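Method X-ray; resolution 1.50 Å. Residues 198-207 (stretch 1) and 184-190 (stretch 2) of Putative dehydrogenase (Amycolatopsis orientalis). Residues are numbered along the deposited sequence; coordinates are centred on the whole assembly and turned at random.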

# COMPACT_ATOMS: atom_id res chain seq x y z
N PRO A 198 1.48 15.66 11.91
CA PRO A 198 2.56 15.48 10.93
C PRO A 198 2.62 14.13 10.29
O PRO A 198 2.24 13.14 10.88
CB PRO A 198 3.82 15.69 11.77
CG PRO A 198 3.38 16.29 13.06
CD PRO A 198 1.97 15.83 13.28
N ALA A 199 3.12 14.09 9.05
CA ALA A 199 3.27 12.86 8.35
C ALA A 199 4.12 11.84 9.11
O ALA A 199 3.83 10.65 9.11
CB ALA A 199 3.85 13.07 6.95
N ALA A 200 5.22 12.31 9.77
CA ALA A 200 6.11 11.39 10.48
C ALA A 200 5.43 10.76 11.70
O ALA A 200 5.58 9.58 11.94
CB ALA A 200 7.40 12.07 10.82
N GLU A 201 4.49 11.48 12.30
CA GLU A 201 3.60 10.93 13.36
C GLU A 201 2.63 9.90 12.82
O GLU A 201 2.46 8.76 13.32
CB GLU A 201 2.92 12.02 14.14
CG GLU A 201 2.14 11.52 15.31
CD GLU A 201 2.99 10.90 16.42
OE1 GLU A 201 4.23 11.00 16.44
OE2 GLU A 201 2.38 10.20 17.29
N PHE A 202 2.02 10.29 11.71
CA PHE A 202 0.92 9.51 11.07
C PHE A 202 1.54 8.13 10.66
O PHE A 202 0.88 7.06 10.76
CB PHE A 202 0.36 10.20 9.89
CG PHE A 202 -0.72 9.47 9.16
CD1 PHE A 202 -1.85 8.98 9.83
CD2 PHE A 202 -0.63 9.24 7.82
CE1 PHE A 202 -2.85 8.33 9.11
CE2 PHE A 202 -1.65 8.57 7.12
CZ PHE A 202 -2.73 8.11 7.79
N THR A 203 2.79 8.09 10.20
CA THR A 203 3.35 6.77 9.80
C THR A 203 3.42 5.68 10.83
O THR A 203 3.41 4.49 10.58
CB THR A 203 4.80 6.87 9.22
OG1 THR A 203 5.69 7.21 10.36
CG2 THR A 203 4.87 7.82 8.15
N LYS A 204 3.49 6.09 12.12
CA LYS A 204 3.43 5.09 13.25
C LYS A 204 2.22 4.20 13.17
O LYS A 204 2.32 2.98 13.31
CB LYS A 204 3.47 5.84 14.59
CG LYS A 204 4.78 6.60 14.77
CD LYS A 204 4.76 7.41 16.08
CE LYS A 204 6.04 8.13 16.25
NZ LYS A 204 5.95 8.84 17.53
N LEU A 205 1.06 4.77 12.89
CA LEU A 205 -0.08 3.94 12.72
C LEU A 205 -0.27 3.50 11.23
O LEU A 205 -0.56 2.35 10.97
CB LEU A 205 -1.34 4.63 13.22
CG LEU A 205 -1.44 4.62 14.74
CD1 LEU A 205 -2.52 5.56 15.15
CD2 LEU A 205 -1.80 3.28 15.27
N ALA A 206 0.02 4.34 10.28
CA ALA A 206 -0.31 4.03 8.90
C ALA A 206 0.65 2.98 8.30
O ALA A 206 0.17 2.15 7.52
CB ALA A 206 -0.33 5.31 8.05
N VAL A 207 1.93 3.07 8.61
CA VAL A 207 2.93 2.16 8.07
C VAL A 207 3.32 1.08 9.01
O VAL A 207 3.40 -0.08 8.58
CB VAL A 207 4.20 2.98 7.61
CG1 VAL A 207 5.22 2.00 7.14
CG2 VAL A 207 3.75 3.92 6.54
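Stretch 2 (184-190) GFLHAAA

Stretch 2 is helical along its whole length, Gly184 to Ala190, part of a longer helix that begins before it and runs on after it. It lies against the helix of stretch 1, which starts at Ala199 behind Pro198 in the N-cap position. The two N-to-C directions make an angle of 119°, so the helices cross steeply, with a lean toward antiparallel. Their axes come no closer than 10.1 Å. That is a roomy separation, and it is large side chains that bridge it, with small ones receiving them.

The backbones are not equally far apart along the crossing. Near the start of stretch 1 the CA atoms of Ala199 and Ala189 are 5.6 Å apart; farther along, the CA atoms of Ala206 and Phe185 are 7.9 Å apart. The close end is an alanine pair, Ala199 CB to Ala189 CB at 4.5 Å, where two short side chains let the main chains draw near. The wider end is filled by an aromatic ring.

Each helix contributes one large bump. From stretch 1 it is Phe202, whose CA-to-CB bond points toward the partner and whose chi1 is t. Its ring settles on the alanines of stretch 2: Phe202 CE2 lies 3.6 Å from Ala188 CB and 3.9 Å from the backbone N of Ala189, while Phe202 CD2 is 4.3 Å from Ala189 CB. Two consecutive small residues thus leave a shallow seat in which the ring can reach the main chain itself. Ala189 N is already spent within its own helix, donating to Phe185 O at 2.8 Å, so the approach of the ring is one of packing.

The answering bump is Phe185, also t at chi1. Its CA-to-CB bond points sideways, but the end of the side chain comes nearer to stretch 1. There its ring meets residues from successive turns: Phe185 CZ is 3.9 Å from Thr203 CG2 and 4.4 Å from Ala199 O, and Phe185 CE1 is 4.2 Å from Ala206 CB. Ala206 CB and Ala199 O both lie at the ring's edge, near its plane. Thr203 presents its methyl to the ring, while Thr203 OG1 donates to Ala200 O at 2.9 Å.

The two bumps also touch each other. Phe202 CD2 lies 3.7 Å from Phe185 CE1, with the ring planes 26° apart and the centroids 5.8 Å apart. The rings are near parallel but slid apart and barely overlap; each also packs on the other helix.

No hydrogen bond crosses between the stretches; 262 Å² is buried, counting both sides, and fit does the work. The salt bridge of stretch 1, Lys204 NZ to Glu201 OE1 at 3.0 Å, lies off this contact. The rule to take away is a reciprocal exchange: one phenylalanine per helix, each set against small or branched side chains, with alanine facing alanine where the backbones come closest.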

# COMPACT_ATOMS: atom_id res chain seq x y z
N GLY A 184 -2.19 7.00 -2.13
CA GLY A 184 -3.08 6.76 -1.02
C GLY A 184 -2.52 7.21 0.28
O GLY A 184 -3.21 7.89 1.07
N PHE A 185 -1.25 6.90 0.56
CA PHE A 185 -0.65 7.42 1.77
C PHE A 185 -0.65 8.94 1.82
O PHE A 185 -0.91 9.52 2.88
CB PHE A 185 0.77 6.86 1.98
CG PHE A 185 1.48 7.55 3.07
CD1 PHE A 185 1.25 7.16 4.41
CD2 PHE A 185 2.31 8.62 2.85
CE1 PHE A 185 1.82 7.89 5.45
CE2 PHE A 185 2.90 9.30 3.89
CZ PHE A 185 2.62 8.99 5.18
N LEU A 186 -0.28 9.58 0.72
CA LEU A 186 -0.17 11.04 0.73
C LEU A 186 -1.53 11.69 0.86
O LEU A 186 -1.66 12.70 1.55
CB LEU A 186 0.51 11.50 -0.59
CG LEU A 186 1.97 11.12 -0.64
CD1 LEU A 186 2.52 11.42 -2.03
CD2 LEU A 186 2.87 11.73 0.40
N HIS A 187 -2.60 11.10 0.31
CA HIS A 187 -3.92 11.62 0.51
C HIS A 187 -4.35 11.52 2.00
O HIS A 187 -4.90 12.46 2.59
CB HIS A 187 -4.98 10.94 -0.40
CG HIS A 187 -6.28 11.60 -0.31
ND1 HIS A 187 -7.36 11.15 0.41
CD2 HIS A 187 -6.62 12.81 -0.82
CE1 HIS A 187 -8.34 12.05 0.32
NE2 HIS A 187 -7.88 13.07 -0.39
N ALA A 188 -4.05 10.36 2.58
CA ALA A 188 -4.26 10.13 3.99
C ALA A 188 -3.50 11.14 4.86
O ALA A 188 -4.03 11.67 5.85
CB ALA A 188 -3.87 8.75 4.33
N ALA A 189 -2.24 11.38 4.52
CA ALA A 189 -1.40 12.33 5.22
C ALA A 189 -1.97 13.73 5.10
O ALA A 189 -1.95 14.49 6.06
CB ALA A 189 0.05 12.20 4.78
N ALA A 190 -2.45 14.09 3.95
CA ALA A 190 -3.12 15.39 3.82
C ALA A 190 -4.36 15.48 4.70
O ALA A 190 -4.58 16.56 5.30
CB ALA A 190 -3.41 15.63 2.37